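Local coordinates for protein PRD-containing transcription regulator (Lactobacillus casei, PDB 3NUF) that probably regulates transcription through a PRD, the all-helical regulatory domain characteristic of bacterial regulators of sugar-utilisation genes, at residues A7-P12 with Y34-A39; G63-G68 with Q95-L100; T77-V82 with L108-E113. One frame throughout, in Å; residues are numbered along the deposited sequence. Where two conformers were deposited one is given.

Contact 1 of 3, residues A7-P12 with Y34-A39. With EDO (1,2-ethanediol), chain G.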
ATOM      1  N   ALA A   7      15.364   7.199  -2.825  1.00 42.68           N
ATOM      2  CA  ALA A   7      15.674   6.248  -3.897  1.00 43.29           C
ATOM      3  C   ALA A   7      15.002   6.608  -5.235  1.00 43.90           C
ATOM      4  O   ALA A   7      13.909   7.196  -5.267  1.00 42.12           O
ATOM      5  CB  ALA A   7      15.286   4.828  -3.460  1.00 42.67           C
ATOM      6  N   ASN A   8      15.669   6.263  -6.344  1.00 44.86           N
ATOM      7  CA  ASN A   8      15.037   6.288  -7.666  1.00 44.10           C
ATOM      8  C   ASN A   8      14.309   4.954  -7.804  1.00 42.11           C
ATOM      9  O   ASN A   8      14.890   3.893  -7.580  1.00 43.76           O
ATOM     10  CB  ASN A   8      16.074   6.464  -8.800  1.00 45.43           C
ATOM     11  N   VAL A   9      13.023   4.994  -8.110  1.00 39.31           N
ATOM     12  CA  VAL A   9      12.286   3.741  -8.240  1.00 35.76           C
ATOM     13  C   VAL A   9      11.935   3.492  -9.708  1.00 31.69           C
ATOM     14  O   VAL A   9      11.304   4.336 -10.360  1.00 31.32           O
ATOM     15  CB  VAL A   9      11.001   3.740  -7.352  1.00 36.27           C
ATOM     16  CG1 VAL A   9      10.199   2.452  -7.578  1.00 30.13           C
ATOM     17  CG2 VAL A   9      11.366   3.920  -5.860  1.00 32.00           C
ATOM     18  N   GLU A  10      12.293   2.306 -10.193  0.50 32.18           N
ATOM     19  CA  GLU A  10      11.970   1.889 -11.556  0.50 30.72           C
ATOM     20  C   GLU A  10      10.987   0.705 -11.527  0.50 28.05           C
ATOM     21  O   GLU A  10      11.374  -0.440 -11.298  0.50 25.11           O
ATOM     22  CB  GLU A  10      13.258   1.543 -12.316  0.50 32.30           C
ATOM     23  CG  GLU A  10      14.123   2.788 -12.657  0.50 34.24           C
ATOM     24  CD  GLU A  10      15.364   2.460 -13.494  0.50 41.81           C
ATOM     25  OE1 GLU A  10      15.899   1.337 -13.344  0.50 43.75           O
ATOM     26  OE2 GLU A  10      15.800   3.324 -14.297  0.50 39.30           O
ATOM     27  N   LEU A  11       9.726   0.997 -11.827  1.00 25.16           N
ATOM     28  CA  LEU A  11       8.655   0.048 -11.651  1.00 22.25           C
ATOM     29  C   LEU A  11       8.599  -0.953 -12.783  1.00 21.46           C
ATOM     30  O   LEU A  11       8.901  -0.617 -13.919  1.00 23.67           O
ATOM     31  CB  LEU A  11       7.360   0.838 -11.556  1.00 20.15           C
ATOM     32  CG  LEU A  11       7.343   1.865 -10.394  1.00 20.39           C
ATOM     33  CD1 LEU A  11       6.060   2.689 -10.508  1.00 21.93           C
ATOM     34  CD2 LEU A  11       7.441   1.176  -9.011  1.00 21.02           C
ATOM     35  N   PRO A  12       8.133  -2.175 -12.497  1.00 20.37           N
ATOM     36  CA  PRO A  12       7.962  -3.166 -13.558  1.00 21.32           C
ATOM     37  C   PRO A  12       6.923  -2.766 -14.570  1.00 21.74           C
ATOM     38  O   PRO A  12       5.970  -2.017 -14.283  1.00 19.41           O
ATOM     39  CB  PRO A  12       7.465  -4.404 -12.808  1.00 22.82           C
ATOM     40  CG  PRO A  12       7.741  -4.187 -11.433  1.00 23.31           C
ATOM     41  CD  PRO A  12       7.819  -2.707 -11.175  1.00 21.59           C
ATOM     42  N   TYR A  34       6.300   5.860  -2.879  1.00 14.05           N
ATOM     43  CA  TYR A  34       6.319   6.123  -1.437  1.00 14.06           C
ATOM     44  C   TYR A  34       6.269   4.826  -0.635  1.00 12.65           C
ATOM     45  O   TYR A  34       7.046   4.614   0.321  1.00 12.80           O
ATOM     46  CB  TYR A  34       5.175   7.063  -1.051  1.00 14.92           C
ATOM     47  CG  TYR A  34       4.912   7.203   0.414  1.00 13.41           C
ATOM     48  CD1 TYR A  34       5.582   8.150   1.156  1.00 14.67           C
ATOM     49  CD2 TYR A  34       3.981   6.410   1.064  1.00 14.14           C
ATOM     50  CE1 TYR A  34       5.333   8.294   2.494  1.00 16.50           C
ATOM     51  CE2 TYR A  34       3.763   6.528   2.415  1.00 15.35           C
ATOM     52  CZ  TYR A  34       4.440   7.480   3.093  1.00 15.08           C
ATOM     53  OH  TYR A  34       4.207   7.639   4.459  1.00 21.89           O
ATOM     54  N   VAL A  35       5.357   3.945  -1.014  1.00 12.29           N
ATOM     55  CA  VAL A  35       5.202   2.672  -0.287  1.00 12.66           C
ATOM     56  C   VAL A  35       6.461   1.781  -0.410  1.00 12.66           C
ATOM     57  O   VAL A  35       6.918   1.188   0.578  1.00 13.48           O
ATOM     58  CB  VAL A  35       3.960   1.939  -0.659  1.00 11.33           C
ATOM     59  CG1 VAL A  35       3.883   0.590   0.057  1.00 12.80           C
ATOM     60  CG2 VAL A  35       2.730   2.768  -0.273  1.00 13.07           C
ATOM     61  N   ILE A  36       7.031   1.720  -1.608  1.00 13.11           N
ATOM     62  CA  ILE A  36       8.256   0.933  -1.828  1.00 13.44           C
ATOM     63  C   ILE A  36       9.365   1.476  -0.924  1.00 15.12           C
ATOM     64  O   ILE A  36      10.073   0.726  -0.239  1.00 15.06           O
ATOM     65  CB  ILE A  36       8.670   0.965  -3.296  1.00 14.76           C
ATOM     66  CG1 ILE A  36       7.712   0.127  -4.132  1.00 15.61           C
ATOM     67  CG2 ILE A  36      10.108   0.443  -3.436  1.00 17.83           C
ATOM     68  CD1 ILE A  36       7.901   0.265  -5.659  1.00 17.40           C
ATOM     69  N   LYS A  37       9.535   2.779  -0.905  1.00 15.22           N
ATOM     70  CA  LYS A  37      10.576   3.413  -0.067  1.00 16.37           C
ATOM     71  C   LYS A  37      10.357   3.293   1.424  1.00 16.05           C
ATOM     72  O   LYS A  37      11.289   3.106   2.225  1.00 15.82           O
ATOM     73  CB  LYS A  37      10.736   4.841  -0.487  1.00 16.70           C
ATOM     74  CG  LYS A  37      11.359   4.978  -1.890  1.00 24.40           C
ATOM     75  CD  LYS A  37      11.510   6.435  -2.308  1.00 27.52           C
ATOM     76  CE  LYS A  37      10.259   7.093  -2.798  1.00 33.35           C
ATOM     77  NZ  LYS A  37      10.526   8.503  -3.356  1.00 36.48           N
ATOM     78  N   LEU A  38       9.099   3.410   1.844  1.00 14.27           N
ATOM     79  CA  LEU A  38       8.753   3.275   3.231  1.00 14.68           C
ATOM     80  C   LEU A  38       9.044   1.829   3.676  1.00 15.41           C
ATOM     81  O   LEU A  38       9.651   1.551   4.730  1.00 15.80           O
ATOM     82  CB  LEU A  38       7.234   3.561   3.401  1.00 14.44           C
ATOM     83  CG  LEU A  38       6.758   3.429   4.819  1.00 16.70           C
ATOM     84  CD1 LEU A  38       7.358   4.506   5.703  1.00 22.68           C
ATOM     85  CD2 LEU A  38       5.234   3.540   4.921  1.00 15.91           C
ATOM     86  N   ALA A  39       8.615   0.860   2.882  1.00 15.12           N
ATOM     87  CA  ALA A  39       8.835  -0.558   3.199  1.00 15.86           C
ATOM     88  C   ALA A  39      10.333  -0.848   3.231  1.00 16.18           C
ATOM     89  O   ALA A  39      10.790  -1.517   4.161  1.00 17.38           O
ATOM     90  CB  ALA A  39       8.123  -1.452   2.156  1.00 16.43           C
TER
HETATM   91  C1  EDO G 308       5.186  10.370   5.473  1.00 30.85           C
HETATM   92  O1  EDO G 308       5.432   9.014   5.853  1.00 42.07           O
HETATM   93  C2  EDO G 308       4.023  10.869   6.287  1.00 29.45           C
HETATM   94  O2  EDO G 308       2.994  11.340   5.407  1.00 38.09           O
HETATM   95  O   HOH W   1      11.073   7.632  -6.067  1.00 34.74           O
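Ala7 and Val9 run in extended conformation past helix 25-41, the CA atoms of Ala7 and Lys37 being 7.0 Å apart and no direct hydrogen bond crossing between the two backbones. The alternation expected of an extended chain decides which side chains take part: Val9 and Ala7 turn to the helix, while Leu11 gets there by its branch. Ile36 is the shared apolar partner. Chi2 near anti (171°) carries Ile36 CD1 outward, to 3.7 Å from Val9 CG1 and 3.5 Å from Leu11 CD2, so that one methyl is met by methyls of two residues. The other Val9 methyl, CG2, lies 4.1 Å from Lys37 CG. Ala7 O packs on Lys37 CD, and the lysine chain bends at chi3 (-79°) before running on to its amine. One water bridges the Ala7 carbonyl and the lysine amine, donating to Ala7 O at 3.0 Å and accepting from Lys37 NZ at 2.9 Å. Within the fold, the segment before helix 13-21 is laid across helix 25-41, where Leu51 of helix 48-67 also touches Ile36. The chemistry implies an adhesion that is mainly apolar, with a presumably protonated amine linked through water to a peptide carbonyl at the surface.

Contact 2 of 3, residues G63-G68 with Q95-L100. With EDO (1,2-ethanediol), chain F; EDO (1,2-ethanediol), chain E; EDO (1,2-ethanediol), chain G.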
ATOM      1  N   GLY A  63      -8.187   5.767  -5.166  1.00 11.79           N
ATOM      2  CA  GLY A  63      -9.487   6.057  -5.749  1.00 12.16           C
ATOM      3  C   GLY A  63     -10.539   6.374  -4.723  1.00 11.81           C
ATOM      4  O   GLY A  63     -11.312   7.344  -4.849  1.00 12.79           O
ATOM      5  N   ARG A  64     -10.590   5.607  -3.653  1.00 10.75           N
ATOM      6  CA  ARG A  64     -11.573   5.814  -2.571  1.00 12.41           C
ATOM      7  C   ARG A  64     -11.316   7.089  -1.820  1.00 11.28           C
ATOM      8  O   ARG A  64     -12.251   7.781  -1.427  1.00 11.89           O
ATOM      9  CB  ARG A  64     -11.649   4.674  -1.504  1.00 14.63           C
ATOM     10  CG  ARG A  64     -12.514   3.566  -1.811  1.00 21.28           C
ATOM     11  CD  ARG A  64     -12.770   2.738  -0.572  1.00 14.01           C
ATOM     12  NE  ARG A  64     -11.605   1.982  -0.179  1.00 12.87           N
ATOM     13  CZ  ARG A  64     -11.120   0.934  -0.810  1.00 12.65           C
ATOM     14  NH1 ARG A  64     -11.712   0.489  -1.925  1.00 16.58           N
ATOM     15  NH2 ARG A  64     -10.094   0.296  -0.337  1.00 14.37           N
ATOM     16  N   SER A  65     -10.043   7.456  -1.642  1.00 10.23           N
ATOM     17  CA  SER A  65      -9.678   8.706  -1.000  1.00 10.66           C
ATOM     18  C   SER A  65     -10.229   9.905  -1.721  1.00 12.92           C
ATOM     19  O   SER A  65     -10.534  10.952  -1.126  1.00 13.89           O
ATOM     20  CB  SER A  65      -8.144   8.866  -0.870  1.00 11.68           C
ATOM     21  OG  SER A  65      -7.459   9.255  -2.085  1.00 12.43           O
ATOM     22  N   LYS A  66     -10.383   9.768  -3.034  1.00 10.93           N
ATOM     23  CA  LYS A  66     -10.936  10.844  -3.876  1.00 11.02           C
ATOM     24  C   LYS A  66     -12.440  10.767  -4.048  1.00 12.12           C
ATOM     25  O   LYS A  66     -13.107  11.784  -4.064  1.00 12.58           O
ATOM     26  CB  LYS A  66     -10.253  10.768  -5.232  1.00 11.51           C
ATOM     27  CG  LYS A  66      -8.770  11.106  -5.181  1.00 14.82           C
ATOM     28  CD  LYS A  66      -8.096  10.658  -6.462  1.00 23.89           C
ATOM     29  CE  LYS A  66      -8.277  11.641  -7.448  1.00 26.26           C
ATOM     30  NZ  LYS A  66      -7.443  11.274  -8.646  1.00 30.92           N
ATOM     31  N   SER A  67     -12.980   9.561  -4.194  1.00 11.36           N
ATOM     32  CA  SER A  67     -14.412   9.423  -4.525  1.00 13.55           C
ATOM     33  C   SER A  67     -15.290   9.502  -3.330  1.00 14.31           C
ATOM     34  O   SER A  67     -16.471   9.878  -3.441  1.00 16.94           O
ATOM     35  CB  SER A  67     -14.660   8.109  -5.207  1.00 14.15           C
ATOM     36  OG  SER A  67     -14.442   7.051  -4.280  1.00 13.38           O
ATOM     37  N   GLY A  68     -14.775   9.129  -2.151  1.00 13.46           N
ATOM     38  CA  GLY A  68     -15.580   8.981  -0.973  1.00 14.97           C
ATOM     39  C   GLY A  68     -16.318   7.679  -0.842  1.00 14.53           C
ATOM     40  O   GLY A  68     -17.122   7.522   0.093  1.00 16.95           O
ATOM     41  N   GLN A  95      -2.811   7.122   6.457  1.00  9.24           N
ATOM     42  CA  GLN A  95      -2.776   8.493   6.879  1.00  9.95           C
ATOM     43  C   GLN A  95      -2.103   9.413   5.902  1.00 11.33           C
ATOM     44  O   GLN A  95      -2.502  10.568   5.766  1.00 12.60           O
ATOM     45  CB  GLN A  95      -2.212   8.592   8.288  1.00 10.26           C
ATOM     46  CG  GLN A  95      -3.011   7.829   9.344  1.00 10.63           C
ATOM     47  CD  GLN A  95      -4.465   8.219   9.393  1.00 11.79           C
ATOM     48  OE1 GLN A  95      -5.393   7.375   9.253  1.00 14.65           O
ATOM     49  NE2 GLN A  95      -4.694   9.453   9.566  1.00  9.96           N
ATOM     50  N   HIS A  96      -1.057   8.926   5.287  1.00  9.95           N
ATOM     51  CA  HIS A  96      -0.363   9.663   4.235  1.00  9.83           C
ATOM     52  C   HIS A  96      -1.251   9.972   3.054  1.00 10.08           C
ATOM     53  O   HIS A  96      -1.237  11.110   2.587  1.00 12.88           O
ATOM     54  CB  HIS A  96       0.889   8.869   3.756  1.00 10.00           C
ATOM     55  CG  HIS A  96       1.522   9.407   2.517  1.00 12.70           C
ATOM     56  ND1 HIS A  96       2.361  10.491   2.544  1.00 20.09           N
ATOM     57  CD2 HIS A  96       1.435   9.014   1.231  1.00 15.41           C
ATOM     58  CE1 HIS A  96       2.788  10.720   1.304  1.00 17.16           C
ATOM     59  NE2 HIS A  96       2.215   9.861   0.484  1.00 18.43           N
ATOM     60  N   ILE A  97      -2.043   9.026   2.596  1.00  9.55           N
ATOM     61  CA  ILE A  97      -2.976   9.262   1.487  1.00  9.64           C
ATOM     62  C   ILE A  97      -4.005  10.295   1.889  1.00 10.04           C
ATOM     63  O   ILE A  97      -4.275  11.200   1.093  1.00 11.91           O
ATOM     64  CB  ILE A  97      -3.631   7.956   1.053  1.00 10.72           C
ATOM     65  CG1 ILE A  97      -2.641   6.959   0.459  1.00  9.89           C
ATOM     66  CG2 ILE A  97      -4.746   8.198   0.014  1.00 11.91           C
ATOM     67  CD1 ILE A  97      -3.144   5.536   0.376  1.00 11.30           C
ATOM     68  N   GLY A  98      -4.546  10.170   3.071  1.00 10.62           N
ATOM     69  CA  GLY A  98      -5.564  11.072   3.553  1.00 10.82           C
ATOM     70  C   GLY A  98      -6.949  10.724   3.044  1.00 10.85           C
ATOM     71  O   GLY A  98      -7.111   9.963   2.094  1.00 10.35           O
ATOM     72  N   HIS A  99      -7.954  11.290   3.697  1.00  9.97           N
ATOM     73  CA  HIS A  99      -9.369  11.095   3.350  1.00  9.11           C
ATOM     74  C   HIS A  99      -9.787   9.638   3.283  1.00  9.75           C
ATOM     75  O   HIS A  99     -10.660   9.267   2.476  1.00 11.30           O
ATOM     76  CB  HIS A  99      -9.695  11.810   2.019  1.00 11.21           C
ATOM     77  CG  HIS A  99      -9.546  13.274   2.116  1.00 10.39           C
ATOM     78  ND1 HIS A  99      -8.453  13.936   1.636  1.00 11.52           N
ATOM     79  CD2 HIS A  99     -10.350  14.209   2.670  1.00 10.18           C
ATOM     80  CE1 HIS A  99      -8.601  15.233   1.876  1.00 12.30           C
ATOM     81  NE2 HIS A  99      -9.760  15.430   2.482  1.00 11.12           N
ATOM     82  N   LEU A 100      -9.195   8.826   4.133  1.00  9.52           N
ATOM     83  CA  LEU A 100      -9.539   7.449   4.283  1.00  9.82           C
ATOM     84  C   LEU A 100      -9.874   7.110   5.697  1.00 12.03           C
ATOM     85  O   LEU A 100      -9.383   7.746   6.630  1.00 13.00           O
ATOM     86  CB  LEU A 100      -8.389   6.556   3.822  1.00  9.48           C
ATOM     87  CG  LEU A 100      -8.111   6.525   2.311  1.00  9.62           C
ATOM     88  CD1 LEU A 100      -6.827   5.728   2.019  1.00 12.46           C
ATOM     89  CD2 LEU A 100      -9.317   5.945   1.549  1.00 10.94           C
TER
HETATM   90  C1  EDO F 307      -6.395   7.347  -9.373  1.00 34.09           C
HETATM   91  O1  EDO F 307      -7.304   8.447  -9.557  1.00 41.57           O
HETATM   92  C2  EDO F 307      -6.860   6.338  -8.332  1.00 33.85           C
HETATM   93  O2  EDO F 307      -7.949   5.523  -8.782  1.00 42.36           O
HETATM   94  C1  EDO E 305      -8.809  14.620  -9.300  1.00 29.75           C
HETATM   95  O1  EDO E 305      -7.489  14.459  -8.781  1.00 32.99           O
HETATM   96  C2  EDO E 305      -9.155  16.072  -9.042  1.00 29.27           C
HETATM   97  O2  EDO E 305      -8.559  16.802 -10.105  1.00 24.27           O
HETATM   98  C1  EDO G 308       5.186  10.370   5.473  1.00 30.85           C
HETATM   99  O1  EDO G 308       5.432   9.014   5.853  1.00 42.07           O
HETATM  100  C2  EDO G 308       4.023  10.869   6.287  1.00 29.45           C
HETATM  101  O2  EDO G 308       2.994  11.340   5.407  1.00 38.09           O
HETATM  102  O   HOH W   2     -12.791   8.607   1.116  1.00 23.82           O
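Ser65 and His99 meet where two helices of the PRD bundle run out: the last turn of helix 48-67 lies against the turn that ends helix 84-97, and the CA atoms of Ser65 and His99 are 5.0 Å apart. Ser65 is the residue round which the others gather. Its CB packs on Gly98 O at 3.3 Å and on Ile97 CG2 at 3.6 Å, while Ser65 O faces His99 CB at 3.4 Å. The hydroxyl takes no polar partner across the contact; with chi1 at 78°, OG lies between the backbone N and the carbonyl carbon and bonds back to Leu62 O in its own helix. Leu100 also packs here, its CG near Ser65 CB and its CD2 3.6 Å from Ser65 N and in touch with Arg64 CB.

The close approach goes with the way helix 84-97 ends: Gly98 leaves it with a positive phi of 82°, His99 also has positive phi, and the chain passes beside Ser65. The His99 ring itself leads off from helix 48-67, leaving its CB to do the touching.

Where the two backbones expose carbonyls to each other, a water mediates: it donates to Arg64 O at 2.7 Å and to His99 O at 2.6 Å, using both protons, which probably offsets the repulsion between the two carbonyl oxygens. The guanidinium of Arg64 is engaged separately, in salt bridges with Glu60 of its own helix and with Glu104 at the start of helix 104-115.

Contact 3 of 3, residues T77-V82 with L108-E113. With EDO (1,2-ethanediol), chain C.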
ATOM      1  N   THR A  77     -11.011  -8.052  14.151  1.00 15.06           N
ATOM      2  CA  THR A  77     -10.554  -9.193  14.926  1.00 14.76           C
ATOM      3  C   THR A  77      -9.866 -10.208  14.089  1.00 14.71           C
ATOM      4  O   THR A  77      -9.019 -10.937  14.604  1.00 17.30           O
ATOM      5  CB  THR A  77     -11.636  -9.862  15.751  1.00 19.20           C
ATOM      6  OG1 THR A  77     -12.599 -10.463  14.891  1.00 24.64           O
ATOM      7  CG2 THR A  77     -12.238  -8.862  16.685  1.00 21.45           C
HETATM    8  N   MSE A  78     -10.170 -10.283  12.798  1.00 13.82           N
HETATM    9  CA  MSE A  78      -9.499 -11.202  11.918  1.00 15.71           C
HETATM   10  C   MSE A  78      -8.030 -10.890  11.748  1.00 16.41           C
HETATM   11  O   MSE A  78      -7.280 -11.712  11.171  1.00 17.67           O
HETATM   12  CB  MSE A  78     -10.126 -11.225  10.531  1.00 16.08           C
HETATM   13  CG  MSE A  78     -11.586 -11.685  10.554  1.00 17.27           C
HETATM   14 SE   MSE A  78     -12.336 -11.907   8.818  0.75 17.29          SE
HETATM   15  CE  MSE A  78     -14.243 -12.106   9.223  1.00 26.37           C
ATOM     16  N   PHE A  79      -7.599  -9.697  12.171  1.00 13.39           N
ATOM     17  CA  PHE A  79      -6.202  -9.246  11.942  1.00 14.18           C
ATOM     18  C   PHE A  79      -5.417  -9.227  13.244  1.00 15.42           C
ATOM     19  O   PHE A  79      -4.356  -8.657  13.315  1.00 15.73           O
ATOM     20  CB  PHE A  79      -6.257  -7.847  11.259  1.00 13.75           C
ATOM     21  CG  PHE A  79      -6.925  -7.857   9.937  1.00 12.24           C
ATOM     22  CD1 PHE A  79      -8.311  -7.763   9.846  1.00 12.97           C
ATOM     23  CD2 PHE A  79      -6.197  -7.913   8.753  1.00 13.04           C
ATOM     24  CE1 PHE A  79      -8.956  -7.811   8.609  1.00 12.52           C
ATOM     25  CE2 PHE A  79      -6.843  -7.949   7.519  1.00 13.13           C
ATOM     26  CZ  PHE A  79      -8.213  -7.925   7.450  1.00 13.25           C
ATOM     27  N   ALA A  80      -5.944  -9.892  14.280  1.00 15.34           N
ATOM     28  CA  ALA A  80      -5.338  -9.880  15.604  1.00 15.06           C
ATOM     29  C   ALA A  80      -3.917 -10.371  15.568  1.00 18.12           C
ATOM     30  O   ALA A  80      -3.120  -9.897  16.374  1.00 21.92           O
ATOM     31  CB  ALA A  80      -6.156 -10.827  16.532  1.00 16.52           C
ATOM     32  N   GLU A  81      -3.589 -11.319  14.731  1.00 16.82           N
ATOM     33  CA  GLU A  81      -2.227 -11.868  14.707  1.00 22.82           C
ATOM     34  C   GLU A  81      -1.293 -11.327  13.621  1.00 21.06           C
ATOM     35  O   GLU A  81      -0.168 -11.778  13.452  1.00 20.92           O
ATOM     36  CB  GLU A  81      -2.322 -13.389  14.765  1.00 28.00           C
ATOM     37  CG  GLU A  81      -2.899 -13.876  16.192  1.00 31.63           C
ATOM     38  CD  GLU A  81      -2.067 -13.411  17.421  1.00 41.45           C
ATOM     39  OE1 GLU A  81      -0.860 -13.758  17.461  1.00 37.73           O
ATOM     40  OE2 GLU A  81      -2.616 -12.718  18.334  1.00 23.00           O
ATOM     41  N   VAL A  82      -1.713 -10.263  12.952  1.00 15.64           N
ATOM     42  CA  VAL A  82      -0.801  -9.516  12.062  1.00 15.19           C
ATOM     43  C   VAL A  82       0.243  -8.778  12.879  1.00 14.38           C
ATOM     44  O   VAL A  82      -0.053  -8.206  13.900  1.00 14.12           O
ATOM     45  CB  VAL A  82      -1.586  -8.519  11.183  1.00 13.92           C
ATOM     46  CG1 VAL A  82      -0.640  -7.711  10.339  1.00 14.95           C
ATOM     47  CG2 VAL A  82      -2.595  -9.252  10.343  1.00 17.54           C
ATOM     48  N   LEU A 108      -4.560  -3.576   3.958  1.00 11.22           N
ATOM     49  CA  LEU A 108      -3.222  -3.178   3.485  1.00 11.05           C
ATOM     50  C   LEU A 108      -2.116  -3.871   4.266  1.00 10.81           C
ATOM     51  O   LEU A 108      -1.107  -4.290   3.679  1.00 11.95           O
ATOM     52  CB  LEU A 108      -3.058  -1.668   3.518  1.00  9.98           C
ATOM     53  CG  LEU A 108      -1.662  -1.156   3.115  1.00 10.58           C
ATOM     54  CD1 LEU A 108      -1.287  -1.551   1.691  1.00 11.12           C
ATOM     55  CD2 LEU A 108      -1.579   0.362   3.289  1.00 11.75           C
ATOM     56  N   SER A 109      -2.296  -4.099   5.561  1.00 10.81           N
ATOM     57  CA  SER A 109      -1.263  -4.760   6.357  1.00 10.98           C
ATOM     58  C   SER A 109      -0.885  -6.138   5.850  1.00 11.37           C
ATOM     59  O   SER A 109       0.277  -6.543   6.014  1.00 12.35           O
ATOM     60  CB  SER A 109      -1.678  -4.784   7.835  1.00 11.74           C
ATOM     61  OG  SER A 109      -2.620  -5.788   8.111  1.00 11.75           O
ATOM     62  N   ILE A 110      -1.817  -6.830   5.243  1.00 11.21           N
ATOM     63  CA  ILE A 110      -1.506  -8.175   4.741  1.00 12.38           C
ATOM     64  C   ILE A 110      -0.470  -8.141   3.629  1.00 13.52           C
ATOM     65  O   ILE A 110       0.317  -9.081   3.506  1.00 14.70           O
ATOM     66  CB  ILE A 110      -2.807  -8.863   4.279  1.00 13.92           C
ATOM     67  CG1 ILE A 110      -3.825  -8.931   5.404  1.00 16.88           C
ATOM     68  CG2 ILE A 110      -2.560 -10.280   3.698  1.00 16.14           C
ATOM     69  CD1 ILE A 110      -3.337  -9.501   6.708  1.00 18.90           C
ATOM     70  N   HIS A 111      -0.424  -7.096   2.834  1.00 13.05           N
ATOM     71  CA  HIS A 111       0.579  -6.969   1.798  1.00 12.06           C
ATOM     72  C   HIS A 111       1.951  -6.891   2.433  1.00 14.40           C
ATOM     73  O   HIS A 111       2.881  -7.508   1.975  1.00 15.40           O
ATOM     74  CB  HIS A 111       0.280  -5.765   0.945  1.00 12.93           C
ATOM     75  CG  HIS A 111      -0.969  -5.880   0.157  1.00 11.99           C
ATOM     76  ND1 HIS A 111      -0.977  -6.114  -1.196  1.00 15.67           N
ATOM     77  CD2 HIS A 111      -2.266  -5.708   0.517  1.00 12.71           C
ATOM     78  CE1 HIS A 111      -2.229  -6.157  -1.619  1.00 16.18           C
ATOM     79  NE2 HIS A 111      -3.040  -5.921  -0.605  1.00 14.96           N
ATOM     80  N   PHE A 112       2.118  -6.085   3.471  1.00 13.36           N
ATOM     81  CA  PHE A 112       3.389  -5.980   4.173  1.00 14.83           C
ATOM     82  C   PHE A 112       3.704  -7.309   4.864  1.00 14.61           C
ATOM     83  O   PHE A 112       4.872  -7.714   4.900  1.00 15.91           O
ATOM     84  CB  PHE A 112       3.355  -4.861   5.226  1.00 14.22           C
ATOM     85  CG  PHE A 112       3.319  -3.492   4.668  1.00 13.76           C
ATOM     86  CD1 PHE A 112       4.442  -2.930   4.120  1.00 21.14           C
ATOM     87  CD2 PHE A 112       2.193  -2.709   4.742  1.00 16.29           C
ATOM     88  CE1 PHE A 112       4.421  -1.635   3.597  1.00 21.78           C
ATOM     89  CE2 PHE A 112       2.154  -1.423   4.218  1.00 15.25           C
ATOM     90  CZ  PHE A 112       3.216  -0.893   3.604  1.00 18.54           C
ATOM     91  N   GLU A 113       2.724  -7.981   5.454  1.00 13.18           N
ATOM     92  CA  GLU A 113       2.949  -9.241   6.143  1.00 15.30           C
ATOM     93  C   GLU A 113       3.433 -10.308   5.144  1.00 17.75           C
ATOM     94  O   GLU A 113       4.392 -11.060   5.444  1.00 18.31           O
ATOM     95  CB  GLU A 113       1.654  -9.636   6.855  1.00 16.03           C
ATOM     96  CG  GLU A 113       1.789 -10.632   8.011  1.00 20.57           C
ATOM     97  CD  GLU A 113       2.339 -10.036   9.292  1.00 19.48           C
ATOM     98  OE1 GLU A 113       3.027  -8.987   9.270  1.00 16.55           O
ATOM     99  OE2 GLU A 113       2.167 -10.670  10.375  1.00 21.25           O
TER
HETATM  100  C1  EDO C 302     -15.985 -11.203  14.886  0.50 18.67           C
HETATM  101  O1  EDO C 302     -15.076 -10.182  15.105  0.50 27.83           O
HETATM  102  C2  EDO C 302     -17.311 -10.546  14.780  0.50 14.94           C
HETATM  103  O2  EDO C 302     -18.131 -10.855  15.913  0.50 15.72           O
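Val82 and Phe79 each cross Ile110 at about a right angle, and the isoleucine on helix 104-115 thereby serves two side chains of the loop between helices 48-67 and 84-97. Phe79 offers an edge: Ile110 CG1 lies near the plane of the ring, 3.8 Å from CE2, and Ile110 CD1 also comes up to CD2. Val82 divides its branches. CG2 meets Ile110 CD1 at 3.7 Å, whereas CG1, anti to the backbone N (chi1 177°), points to Ser109 and stands 3.5 Å from its OG. The spacing of Phe79 and Val82 is set by a type I beta turn between them, closed by the bond from Val82 N to Phe79 O at 3.1 Å; both CB atoms are directed at the helix.

Glu113, one turn further along than Ser109, crosses Val82 obliquely. Its chain bends at chi2 (76°), and CD lies 3.9 Å from Val82 CG1, while OE2 comes within 3.6 Å of Val82 CA. The carboxylate is buried, but OE1 is gripped by two hydroxyls, those of Ser83 just before helix 84-97 and Ser86 in its first turn. Ser109 OG is likewise satisfied, by Tyr106 O within its own helix.

Apolar packing therefore joins the loop before helix 84-97 to the last helix, and the buried polar groups packed against it are hydrogen-bonded to other residues. The hydroxyls of Ser83 and Ser86, together with the nearby N-terminal end of helix 84-97, would be expected to stabilise a negative charge on Glu113.

From the N terminus, contact 1 closes first, bringing helix 25-41 back to the segment before helix 13-21; it is complete before the others open. Contacts 2 and 3 cross: residues 63-68 wait for 95-100, and residues 77-82, lying in between, find 108-113 only later. The end of helix 48-67 is thus tied to the turn that closes helix 84-97, and the loop following helix 48-67 to helix 104-115. Contact 1 touches contact 2 through the stacked rings of Tyr34 and His96. It reaches contact 3 through Phe112, which packs on Val35 and Ala39, although the two lie on opposite sides of the chain's centre. Together they link helices 25-41, 48-67, 84-97 and 104-115.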